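Local coordinates for L-threonine dehydrogenase (Flavobacterium frigidimaris, PDB 2YY7), which probably oxidises L-threonine with NAD as cofactor and belongs to the UDP-galactose epimerase-like branch of the short-chain dehydrogenase-reductase superfamily, at residues Gly9-Ile14 against Leu39-Val44; Gly15-Gln20 against Ser175-Pro180; Ile32-Arg37 against Glu50-Leu55. One frame throughout, in Å; residues are numbered along the deposited sequence.

Contact 1 of 3, residues Gly9-Ile14 against Leu39-Val44; sequences GACGQI and LNTDVV. With NAD (nicotinamide-adenine-dinucleotide), chain E.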
loop_
_atom_site.group_PDB
_atom_site.type_symbol
_atom_site.label_atom_id
_atom_site.label_comp_id
_atom_site.label_asym_id
_atom_site.label_seq_id
_atom_site.Cartn_x
_atom_site.Cartn_y
_atom_site.Cartn_z
ATOM N N GLY A 9 -21.990 -7.841 -1.316
ATOM C CA GLY A 9 -22.200 -6.827 -0.298
ATOM C C GLY A 9 -23.353 -5.951 -0.758
ATOM O O GLY A 9 -23.343 -4.739 -0.559
ATOM N N ALA A 10 -24.358 -6.582 -1.363
ATOM C CA ALA A 10 -25.517 -5.883 -1.913
ATOM C C ALA A 10 -26.456 -5.227 -0.909
ATOM O O ALA A 10 -27.262 -4.370 -1.286
ATOM C CB ALA A 10 -26.313 -6.839 -2.813
ATOM N N CYS A 11 -26.361 -5.620 0.356
ATOM C CA CYS A 11 -27.225 -5.059 1.388
ATOM C C CYS A 11 -26.666 -3.789 2.031
ATOM O O CYS A 11 -27.296 -3.199 2.914
ATOM C CB CYS A 11 -27.496 -6.121 2.461
ATOM S SG CYS A 11 -28.409 -7.560 1.819
ATOM N N GLY A 12 -25.495 -3.362 1.572
ATOM C CA GLY A 12 -24.871 -2.170 2.119
ATOM C C GLY A 12 -25.508 -0.865 1.675
ATOM O O GLY A 12 -26.462 -0.853 0.886
ATOM N N GLN A 13 -24.971 0.242 2.183
ATOM C CA GLN A 13 -25.478 1.566 1.849
ATOM C C GLN A 13 -25.475 1.799 0.335
ATOM O O GLN A 13 -26.446 2.319 -0.215
ATOM C CB GLN A 13 -24.643 2.660 2.533
ATOM C CG GLN A 13 -25.297 4.051 2.466
ATOM C CD GLN A 13 -24.335 5.194 2.765
ATOM O OE1 GLN A 13 -24.752 6.339 2.934
ATOM N NE2 GLN A 13 -23.048 4.892 2.813
ATOM N N ILE A 14 -24.389 1.418 -0.336
ATOM C CA ILE A 14 -24.300 1.597 -1.785
ATOM C C ILE A 14 -24.977 0.449 -2.525
ATOM O O ILE A 14 -25.769 0.669 -3.446
ATOM C CB ILE A 14 -22.836 1.656 -2.273
ATOM C CG1 ILE A 14 -22.068 2.745 -1.524
ATOM C CG2 ILE A 14 -22.804 1.927 -3.777
ATOM C CD1 ILE A 14 -20.583 2.773 -1.849
ATOM N N LEU A 39 -31.223 -10.236 5.297
ATOM C CA LEU A 39 -32.341 -9.616 5.996
ATOM C C LEU A 39 -33.543 -9.460 5.072
ATOM O O LEU A 39 -33.398 -9.460 3.848
ATOM C CB LEU A 39 -31.926 -8.249 6.542
ATOM C CG LEU A 39 -30.774 -8.250 7.551
ATOM C CD1 LEU A 39 -30.453 -6.824 7.959
ATOM C CD2 LEU A 39 -31.153 -9.088 8.768
ATOM N N ASN A 40 -34.728 -9.324 5.663
ATOM C CA ASN A 40 -35.955 -9.169 4.889
ATOM C C ASN A 40 -36.050 -7.760 4.313
ATOM O O ASN A 40 -37.108 -7.132 4.340
ATOM C CB ASN A 40 -37.179 -9.455 5.766
ATOM C CG ASN A 40 -37.365 -8.428 6.869
ATOM O OD1 ASN A 40 -36.488 -8.237 7.714
ATOM N ND2 ASN A 40 -38.513 -7.760 6.864
ATOM N N THR A 41 -34.931 -7.271 3.794
ATOM C CA THR A 41 -34.869 -5.941 3.205
ATOM C C THR A 41 -35.529 -5.955 1.829
ATOM O O THR A 41 -35.991 -6.998 1.364
ATOM C CB THR A 41 -33.403 -5.475 3.070
ATOM O OG1 THR A 41 -33.347 -4.234 2.356
ATOM C CG2 THR A 41 -32.587 -6.515 2.334
ATOM N N ASP A 42 -35.571 -4.793 1.185
ATOM C CA ASP A 42 -36.171 -4.671 -0.135
ATOM C C ASP A 42 -35.293 -5.296 -1.216
ATOM O O ASP A 42 -35.801 -5.885 -2.167
ATOM C CB ASP A 42 -36.414 -3.198 -0.480
ATOM C CG ASP A 42 -37.377 -2.520 0.479
ATOM O OD1 ASP A 42 -37.018 -2.340 1.664
ATOM O OD2 ASP A 42 -38.495 -2.169 0.045
ATOM N N VAL A 43 -33.978 -5.163 -1.071
ATOM C CA VAL A 43 -33.055 -5.704 -2.062
ATOM C C VAL A 43 -33.065 -7.229 -2.100
ATOM O O VAL A 43 -32.966 -7.824 -3.169
ATOM C CB VAL A 43 -31.602 -5.197 -1.823
ATOM C CG1 VAL A 43 -31.094 -5.655 -0.470
ATOM C CG2 VAL A 43 -30.689 -5.692 -2.935
ATOM N N VAL A 44 -33.198 -7.861 -0.938
ATOM C CA VAL A 44 -33.223 -9.319 -0.873
ATOM C C VAL A 44 -34.462 -9.923 -1.542
ATOM O O VAL A 44 -34.358 -10.914 -2.266
ATOM C CB VAL A 44 -33.163 -9.818 0.594
ATOM C CG1 VAL A 44 -33.264 -11.334 0.632
ATOM C CG2 VAL A 44 -31.861 -9.370 1.244
HETATM P PA NAD E . -21.707 -0.983 4.004
HETATM O O1A NAD E . -22.952 -0.176 4.136
HETATM O O2A NAD E . -20.959 -1.216 5.266
HETATM O O5B NAD E . -21.983 -2.318 3.200
HETATM C C5B NAD E . -21.098 -3.400 3.251
HETATM C C4B NAD E . -21.856 -4.675 2.974
HETATM O O4B NAD E . -20.898 -5.727 2.847
HETATM C C3B NAD E . -22.828 -5.033 4.122
HETATM O O3B NAD E . -24.159 -5.274 3.633
HETATM C C2B NAD E . -22.162 -6.253 4.771
HETATM O O2B NAD E . -23.102 -7.154 5.330
HETATM C C1B NAD E . -21.387 -6.846 3.584
HETATM N N9A NAD E . -20.316 -7.761 4.003
HETATM C C8A NAD E . -19.424 -7.563 5.057
HETATM N N7A NAD E . -18.621 -8.634 5.128
HETATM C C5A NAD E . -18.980 -9.477 4.133
HETATM C C6A NAD E . -18.508 -10.732 3.782
HETATM N N6A NAD E . -17.586 -11.327 4.507
HETATM N N1A NAD E . -19.087 -11.392 2.729
HETATM C C2A NAD E . -20.130 -10.823 2.014
HETATM N N3A NAD E . -20.635 -9.586 2.367
HETATM C C4A NAD E . -20.050 -8.941 3.429
HETATM O O3 NAD E . -20.672 -0.201 3.058
HETATM P PN NAD E . -20.965 0.768 1.790
HETATM O O1N NAD E . -22.036 0.221 0.892
HETATM O O2N NAD E . -21.001 2.151 2.338
HETATM O O5D NAD E . -19.556 0.650 0.993
HETATM C C5D NAD E . -19.385 -0.309 -0.061
HETATM C C4D NAD E . -17.976 -0.112 -0.685
HETATM O O4D NAD E . -17.798 1.243 -1.057
HETATM C C3D NAD E . -16.828 -0.406 0.285
HETATM O O3D NAD E . -15.737 -0.944 -0.455
HETATM C C2D NAD E . -16.415 0.962 0.772
HETATM O O2D NAD E . -15.100 0.884 1.270
HETATM C C1D NAD E . -16.607 1.820 -0.479
HETATM N N1N NAD E . -16.763 3.244 -0.101
HETATM C C2N NAD E . -17.905 3.659 0.554
HETATM C C3N NAD E . -18.042 4.998 0.905
HETATM C C7N NAD E . -19.322 5.503 1.512
HETATM O O7N NAD E . -19.311 6.836 1.888
HETATM N N7N NAD E . -20.385 4.707 1.725
HETATM C C4N NAD E . -17.014 5.915 0.615
HETATM C C5N NAD E . -15.876 5.484 -0.072
HETATM C C6N NAD E . -15.743 4.151 -0.409
HETATM O O HOH W 1 -30.487 -3.106 2.542
#

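Contact 2 of 3, residues Gly15-Gln20 against Ser175-Pro180; sequences GTELTQ and SWSTPP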
loop_
_atom_site.group_PDB
_atom_site.type_symbol
_atom_site.label_atom_id
_atom_site.label_comp_id
_atom_site.label_asym_id
_atom_site.label_seq_id
_atom_site.Cartn_x
_atom_site.Cartn_y
_atom_site.Cartn_z
ATOM N N GLY A 15 -24.647 -0.774 -2.110
ATOM C CA GLY A 15 -25.196 -1.964 -2.730
ATOM C C GLY A 15 -26.701 -1.949 -2.917
ATOM O O GLY A 15 -27.207 -2.434 -3.932
ATOM N N THR A 16 -27.414 -1.399 -1.936
ATOM C CA THR A 16 -28.873 -1.325 -1.987
ATOM C C THR A 16 -29.346 -0.579 -3.234
ATOM O O THR A 16 -30.175 -1.082 -3.993
ATOM C CB THR A 16 -29.440 -0.608 -0.733
ATOM O OG1 THR A 16 -29.152 -1.387 0.436
ATOM C CG2 THR A 16 -30.952 -0.432 -0.853
ATOM N N GLU A 17 -28.809 0.620 -3.436
ATOM C CA GLU A 17 -29.170 1.451 -4.581
ATOM C C GLU A 17 -28.573 0.939 -5.886
ATOM O O GLU A 17 -29.228 0.968 -6.929
ATOM C CB GLU A 17 -28.712 2.890 -4.343
ATOM C CG GLU A 17 -29.410 3.578 -3.186
ATOM C CD GLU A 17 -30.908 3.698 -3.400
ATOM O OE1 GLU A 17 -31.315 4.241 -4.450
ATOM O OE2 GLU A 17 -31.675 3.256 -2.518
ATOM N N LEU A 18 -27.329 0.470 -5.819
ATOM C CA LEU A 18 -26.628 -0.049 -6.987
ATOM C C LEU A 18 -27.369 -1.234 -7.597
ATOM O O LEU A 18 -27.509 -1.327 -8.815
ATOM C CB LEU A 18 -25.209 -0.483 -6.602
ATOM C CG LEU A 18 -24.373 -1.114 -7.718
ATOM C CD1 LEU A 18 -24.096 -0.088 -8.812
ATOM C CD2 LEU A 18 -23.075 -1.630 -7.134
ATOM N N THR A 19 -27.838 -2.138 -6.742
ATOM C CA THR A 19 -28.571 -3.315 -7.192
ATOM C C THR A 19 -29.880 -2.910 -7.874
ATOM O O THR A 19 -30.231 -3.441 -8.929
ATOM C CB THR A 19 -28.894 -4.253 -6.003
ATOM O OG1 THR A 19 -27.673 -4.675 -5.381
ATOM C CG2 THR A 19 -29.660 -5.487 -6.480
ATOM N N GLN A 20 -30.595 -1.964 -7.273
ATOM C CA GLN A 20 -31.866 -1.503 -7.827
ATOM C C GLN A 20 -31.682 -0.864 -9.197
ATOM O O GLN A 20 -32.398 -1.192 -10.142
ATOM C CB GLN A 20 -32.531 -0.499 -6.878
ATOM C CG GLN A 20 -33.935 -0.077 -7.304
ATOM C CD GLN A 20 -34.566 0.926 -6.345
ATOM O OE1 GLN A 20 -34.039 2.021 -6.138
ATOM N NE2 GLN A 20 -35.696 0.551 -5.754
ATOM N N SER A 175 -27.044 9.016 1.653
ATOM C CA SER A 175 -28.236 8.346 1.142
ATOM C C SER A 175 -29.369 8.300 2.162
ATOM O O SER A 175 -29.161 8.539 3.351
ATOM C CB SER A 175 -27.902 6.920 0.707
ATOM O OG SER A 175 -27.572 6.129 1.832
ATOM N N TRP A 176 -30.560 7.961 1.674
ATOM C CA TRP A 176 -31.770 7.886 2.487
ATOM C C TRP A 176 -32.369 6.481 2.600
ATOM O O TRP A 176 -33.193 6.231 3.477
ATOM C CB TRP A 176 -32.839 8.810 1.892
ATOM C CG TRP A 176 -33.094 8.524 0.434
ATOM C CD1 TRP A 176 -32.515 9.145 -0.640
ATOM C CD2 TRP A 176 -33.926 7.489 -0.105
ATOM N NE1 TRP A 176 -32.933 8.557 -1.811
ATOM C CE2 TRP A 176 -33.798 7.537 -1.512
ATOM C CE3 TRP A 176 -34.767 6.521 0.465
ATOM C CZ2 TRP A 176 -34.481 6.654 -2.359
ATOM C CZ3 TRP A 176 -35.447 5.642 -0.381
ATOM C CH2 TRP A 176 -35.296 5.718 -1.777
ATOM N N SER A 177 -31.969 5.564 1.720
ATOM C CA SER A 177 -32.545 4.215 1.737
ATOM C C SER A 177 -31.974 3.204 2.725
ATOM O O SER A 177 -32.691 2.310 3.175
ATOM C CB SER A 177 -32.488 3.603 0.334
ATOM O OG SER A 177 -31.151 3.418 -0.085
ATOM N N THR A 178 -30.694 3.331 3.060
ATOM C CA THR A 178 -30.053 2.391 3.977
ATOM C C THR A 178 -29.027 3.124 4.842
ATOM O O THR A 178 -28.348 4.033 4.371
ATOM C CB THR A 178 -29.348 1.268 3.183
ATOM O OG1 THR A 178 -30.283 0.673 2.276
ATOM C CG2 THR A 178 -28.809 0.191 4.111
ATOM N N PRO A 179 -28.914 2.745 6.126
ATOM C CA PRO A 179 -27.964 3.378 7.047
ATOM C C PRO A 179 -26.521 3.158 6.599
ATOM O O PRO A 179 -26.202 2.135 5.993
ATOM C CB PRO A 179 -28.251 2.679 8.379
ATOM C CG PRO A 179 -29.682 2.276 8.253
ATOM C CD PRO A 179 -29.756 1.770 6.841
ATOM N N PRO A 180 -25.629 4.121 6.894
ATOM C CA PRO A 180 -24.222 3.993 6.506
ATOM C C PRO A 180 -23.566 2.864 7.300
ATOM O O PRO A 180 -24.092 2.438 8.327
ATOM C CB PRO A 180 -23.648 5.368 6.835
ATOM C CG PRO A 180 -24.459 5.785 8.028
ATOM C CD PRO A 180 -25.863 5.368 7.643
#

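Contact 3 of 3, residues Ile32-Arg37 against Glu50-Leu55; sequences IASDIR and EVVNAL. With NAD (nicotinamide-adenine-dinucleotide), chain E.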
loop_
_atom_site.group_PDB
_atom_site.type_symbol
_atom_site.label_atom_id
_atom_site.label_comp_id
_atom_site.label_asym_id
_atom_site.label_seq_id
_atom_site.Cartn_x
_atom_site.Cartn_y
_atom_site.Cartn_z
ATOM N N ILE A 32 -27.551 -10.440 -9.700
ATOM C CA ILE A 32 -27.624 -11.300 -8.527
ATOM C C ILE A 32 -27.067 -10.552 -7.320
ATOM O O ILE A 32 -25.931 -10.082 -7.349
ATOM C CB ILE A 32 -26.783 -12.589 -8.720
ATOM C CG1 ILE A 32 -27.104 -13.244 -10.070
ATOM C CG2 ILE A 32 -27.040 -13.554 -7.569
ATOM C CD1 ILE A 32 -28.540 -13.688 -10.238
ATOM N N ALA A 33 -27.871 -10.433 -6.268
ATOM C CA ALA A 33 -27.442 -9.751 -5.052
ATOM C C ALA A 33 -26.915 -10.791 -4.071
ATOM O O ALA A 33 -27.522 -11.844 -3.896
ATOM C CB ALA A 33 -28.613 -8.988 -4.429
ATOM N N SER A 34 -25.780 -10.501 -3.441
ATOM C CA SER A 34 -25.191 -11.426 -2.478
ATOM C C SER A 34 -24.626 -10.640 -1.306
ATOM O O SER A 34 -24.164 -9.512 -1.463
ATOM C CB SER A 34 -24.084 -12.270 -3.125
ATOM O OG SER A 34 -22.985 -11.475 -3.534
ATOM N N ASP A 35 -24.670 -11.250 -0.129
ATOM C CA ASP A 35 -24.190 -10.607 1.083
ATOM C C ASP A 35 -24.067 -11.682 2.158
ATOM O O ASP A 35 -24.644 -12.766 2.023
ATOM C CB ASP A 35 -25.197 -9.535 1.505
ATOM C CG ASP A 35 -24.600 -8.512 2.441
ATOM O OD1 ASP A 35 -24.378 -8.843 3.626
ATOM O OD2 ASP A 35 -24.343 -7.376 1.982
ATOM N N ILE A 36 -23.312 -11.404 3.215
ATOM C CA ILE A 36 -23.164 -12.390 4.271
ATOM C C ILE A 36 -24.373 -12.308 5.198
ATOM O O ILE A 36 -24.688 -13.257 5.912
ATOM C CB ILE A 36 -21.842 -12.191 5.067
ATOM C CG1 ILE A 36 -21.615 -13.396 5.985
ATOM C CG2 ILE A 36 -21.897 -10.904 5.875
ATOM C CD1 ILE A 36 -20.189 -13.556 6.451
ATOM N N ARG A 37 -25.052 -11.167 5.162
ATOM C CA ARG A 37 -26.255 -10.945 5.963
ATOM C C ARG A 37 -27.464 -11.088 5.049
ATOM O O ARG A 37 -27.481 -10.541 3.946
ATOM C CB ARG A 37 -26.265 -9.538 6.561
ATOM C CG ARG A 37 -25.183 -9.257 7.584
ATOM C CD ARG A 37 -25.331 -7.836 8.091
ATOM N NE ARG A 37 -25.259 -6.874 6.994
ATOM C CZ ARG A 37 -25.696 -5.621 7.065
ATOM N NH1 ARG A 37 -26.246 -5.171 8.186
ATOM N NH2 ARG A 37 -25.585 -4.817 6.013
ATOM N N GLU A 50 -28.302 -14.316 -2.952
ATOM C CA GLU A 50 -27.463 -15.428 -2.525
ATOM C C GLU A 50 -26.625 -15.043 -1.312
ATOM O O GLU A 50 -25.976 -13.992 -1.302
ATOM C CB GLU A 50 -26.508 -15.840 -3.651
ATOM C CG GLU A 50 -27.186 -16.388 -4.891
ATOM C CD GLU A 50 -27.496 -17.867 -4.779
ATOM O OE1 GLU A 50 -27.542 -18.385 -3.642
ATOM O OE2 GLU A 50 -27.702 -18.507 -5.830
ATOM N N VAL A 51 -26.636 -15.891 -0.291
ATOM C CA VAL A 51 -25.820 -15.631 0.886
ATOM C C VAL A 51 -24.401 -15.998 0.470
ATOM O O VAL A 51 -24.191 -17.006 -0.202
ATOM C CB VAL A 51 -26.222 -16.527 2.079
ATOM C CG1 VAL A 51 -25.228 -16.346 3.223
ATOM C CG2 VAL A 51 -27.632 -16.181 2.541
ATOM N N VAL A 52 -23.426 -15.180 0.848
ATOM C CA VAL A 52 -22.046 -15.479 0.497
ATOM C C VAL A 52 -21.084 -14.795 1.446
ATOM O O VAL A 52 -21.390 -13.744 2.003
ATOM C CB VAL A 52 -21.705 -15.024 -0.952
ATOM C CG1 VAL A 52 -21.608 -13.501 -1.023
ATOM C CG2 VAL A 52 -20.393 -15.655 -1.400
ATOM N N ASN A 53 -19.932 -15.418 1.655
ATOM C CA ASN A 53 -18.905 -14.823 2.494
ATOM C C ASN A 53 -17.776 -14.519 1.520
ATOM O O ASN A 53 -17.108 -15.433 1.040
ATOM C CB ASN A 53 -18.408 -15.795 3.564
ATOM C CG ASN A 53 -17.429 -15.138 4.518
ATOM O OD1 ASN A 53 -16.699 -14.227 4.132
ATOM N ND2 ASN A 53 -17.404 -15.596 5.765
ATOM N N ALA A 54 -17.582 -13.239 1.218
ATOM C CA ALA A 54 -16.551 -12.803 0.275
ATOM C C ALA A 54 -15.137 -13.220 0.674
ATOM O O ALA A 54 -14.207 -13.138 -0.130
ATOM C CB ALA A 54 -16.617 -11.284 0.106
ATOM N N LEU A 55 -14.983 -13.667 1.916
ATOM C CA LEU A 55 -13.685 -14.097 2.430
ATOM C C LEU A 55 -13.350 -15.503 1.923
ATOM O O LEU A 55 -12.202 -15.944 1.995
ATOM C CB LEU A 55 -13.730 -14.099 3.962
ATOM C CG LEU A 55 -12.652 -13.409 4.799
ATOM C CD1 LEU A 55 -12.324 -12.050 4.234
ATOM C CD2 LEU A 55 -13.155 -13.285 6.232
HETATM P PA NAD E . -21.707 -0.983 4.004
HETATM O O1A NAD E . -22.952 -0.176 4.136
HETATM O O2A NAD E . -20.959 -1.216 5.266
HETATM O O5B NAD E . -21.983 -2.318 3.200
HETATM C C5B NAD E . -21.098 -3.400 3.251
HETATM C C4B NAD E . -21.856 -4.675 2.974
HETATM O O4B NAD E . -20.898 -5.727 2.847
HETATM C C3B NAD E . -22.828 -5.033 4.122
HETATM O O3B NAD E . -24.159 -5.274 3.633
HETATM C C2B NAD E . -22.162 -6.253 4.771
HETATM O O2B NAD E . -23.102 -7.154 5.330
HETATM C C1B NAD E . -21.387 -6.846 3.584
HETATM N N9A NAD E . -20.316 -7.761 4.003
HETATM C C8A NAD E . -19.424 -7.563 5.057
HETATM N N7A NAD E . -18.621 -8.634 5.128
HETATM C C5A NAD E . -18.980 -9.477 4.133
HETATM C C6A NAD E . -18.508 -10.732 3.782
HETATM N N6A NAD E . -17.586 -11.327 4.507
HETATM N N1A NAD E . -19.087 -11.392 2.729
HETATM C C2A NAD E . -20.130 -10.823 2.014
HETATM N N3A NAD E . -20.635 -9.586 2.367
HETATM C C4A NAD E . -20.050 -8.941 3.429
HETATM O O3 NAD E . -20.672 -0.201 3.058
HETATM P PN NAD E . -20.965 0.768 1.790
HETATM O O1N NAD E . -22.036 0.221 0.892
HETATM O O2N NAD E . -21.001 2.151 2.338
HETATM O O5D NAD E . -19.556 0.650 0.993
HETATM C C5D NAD E . -19.385 -0.309 -0.061
HETATM C C4D NAD E . -17.976 -0.112 -0.685
HETATM O O4D NAD E . -17.798 1.243 -1.057
HETATM C C3D NAD E . -16.828 -0.406 0.285
HETATM O O3D NAD E . -15.737 -0.944 -0.455
HETATM C C2D NAD E . -16.415 0.962 0.772
HETATM O O2D NAD E . -15.100 0.884 1.270
HETATM C C1D NAD E . -16.607 1.820 -0.479
HETATM N N1N NAD E . -16.763 3.244 -0.101
HETATM C C2N NAD E . -17.905 3.659 0.554
HETATM C C3N NAD E . -18.042 4.998 0.905
HETATM C C7N NAD E . -19.322 5.503 1.512
HETATM O O7N NAD E . -19.311 6.836 1.888
HETATM N N7N NAD E . -20.385 4.707 1.725
HETATM C C4N NAD E . -17.014 5.915 0.615
HETATM C C5N NAD E . -15.876 5.484 -0.072
HETATM C C6N NAD E . -15.743 4.151 -0.409
#

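Contact 1 of 3, residues Gly9-Ile14 against Leu39-Val44
Cys11 lays its sulfur over the start of helix 42-45, where SG lies 4.0 Å from Val43 CG1 and 3.9 Å from Val44 CG2. This is the outer flank of the glycine-rich GxxGxxG loop of a Rossmann fold, whose glycines here are Gly9, Gly12 and Gly15. With SG anti to its own carbonyl carbon (chi1 -64°), the thiol is directed away from the cofactor into this buried apolar patch, and no direct hydrogen bond joins the two segments. The loop's other side receives NAD. Gly9 to Gly12 form a type I turn, and Gly12 CA comes so near NAD O5B that any side chain there would collide with it. Past the turn, two backbone N-H groups at the start of helix 13-26 bind one phosphate each: Gln13 N reaches NAD O1A at 2.8 Å, and Ile14 N reaches NAD O1N at 2.9 Å, both nearly straight. Ile14 also passes its side chain along the diphosphate, with CD1 3.3 Å from NAD O4D, and backs onto Tyr170, Leu173 and Met216. An alanine here would keep the backbone donor but would probably loosen the packing beside the nicotinamide ribose, since CG1 and CD1 would be gone. On the helix 42-45 side, a water bridges the segments, donating to Cys11 O at 3.2 Å and lying 3.1 Å from OG1 of Thr41, the N-cap residue.

Contact 2 of 3, residues Gly15-Gln20 against Ser175-Pro180
Thr16 OG1 is held by two hydrogen bonds, one to the carbonyl oxygen of Gly12 a turn earlier and one from Thr178 OG1 at 3.0 Å. The two threonines meet tip to tip, each hydroxyl anti to its own carbonyl carbon (chi1 -65° in Thr16), so the helix 13-26 that follows the dinucleotide-binding loop is pinned to the loop leaving strand 164-174. The next residue, Glu17, makes the second link. Its chain bends at chi2 (-62°), which carries the carboxylate across to Ser177, and Ser177 OG donates to Glu17 OE2 over a very short 2.5 Å. The hydroxyl, in the crowded position between its backbone N and carbonyl carbon, meets that oxygen from about 30° above the carboxylate plane. Behind it, Ser177 CB sits 3.6 Å above one face of the Trp176 ring, offset toward the rim, and that indole stacks in turn with His310. The Glu17 side chain also touches Met216 and Ile220 of helix 216-228. Hydroxyls and a carboxylate thus carry this partly exposed contact: Thr178 OG1 donates to Thr16 OG1, whose own hydrogen is directed to Gly12 O, while the shortness of the serine bond is consistent with an ionised Glu17 acting as a strong acceptor.

Contact 3 of 3, residues Ile32-Arg37 against Glu50-Leu55
Asp35 grips both hydroxyls of the adenosine ribose, its OD1 accepting from NAD O2B and its OD2 from NAD O3B, each at 2.7 Å. Arg37 doubles the hold on the same diol: bent at chi3, it donates from NE to NAD O2B and from NH2 to NAD O3B at 2.8 Å, the latter oxygen lying at the edge of the guanidinium and in its plane. The adenine is read from the other segment. Asn53 OD1 accepts from NAD N6A at 3.1 Å in a bond close to straight (172°), while Ala54 N donates to NAD N1A at 2.8 Å. Ile36 adds apolar contact, with CG2 3.6 Å from NAD C4A and CD1 alongside the amide of Asn53.

Asx turns fix the two key polar side chains. Arg37 N donates to the anti lone pair of Asp35 OD1, and Leu55 N donates to Asn53 OD1. Asp35 OD2 also accepts from Cys11 N in the glycine-rich loop.

Behind this shell lies the parallel pairing of strands 31-35 and 49-51, part of a beta-alpha-beta unit of the Rossmann fold. Glu50 N donates to Ala33 O, and Asp35 N returns a longer bond to Glu50 O. Just past the strand end, Val52 N meets Asp35 O at 2.9 Å from 55° above the carbonyl plane. On one face of the sheet Ser34 CB presses tightly on Val52 CG1 (3.5 Å); Ser34 OG is bonded to Ile7 O, and Glu50 OE2 to His67.

An acidic residue ending the second strand and accepting from both ribose hydroxyls is the classic signature of NAD binding, and its negative charge would probably disfavour the extra 2'-phosphate of NADP.

In the fold
From the N terminus, the turn after strand 5-8 opens contact 1, and helix 13-26 at once opens contact 2. Strand 31-35 then begins contact 3 before residues 39-44 return to close contact 1, so contacts 1 and 3 cross. Contact 3 closes next, at residues 50-55, and lies wholly within the long loop that contact 2 closes only at residues 175-180, after the central strands of the sheet. Contacts 1 and 2 also cross and share helix 13-26. Contact 1 ties the glycine-rich loop to helix 42-45, contact 2 ties helix 13-26 to the loop after strand 164-174, and contact 3 ties strand 31-35 to strand 49-51. Contacts 1 and 3 both touch NAD.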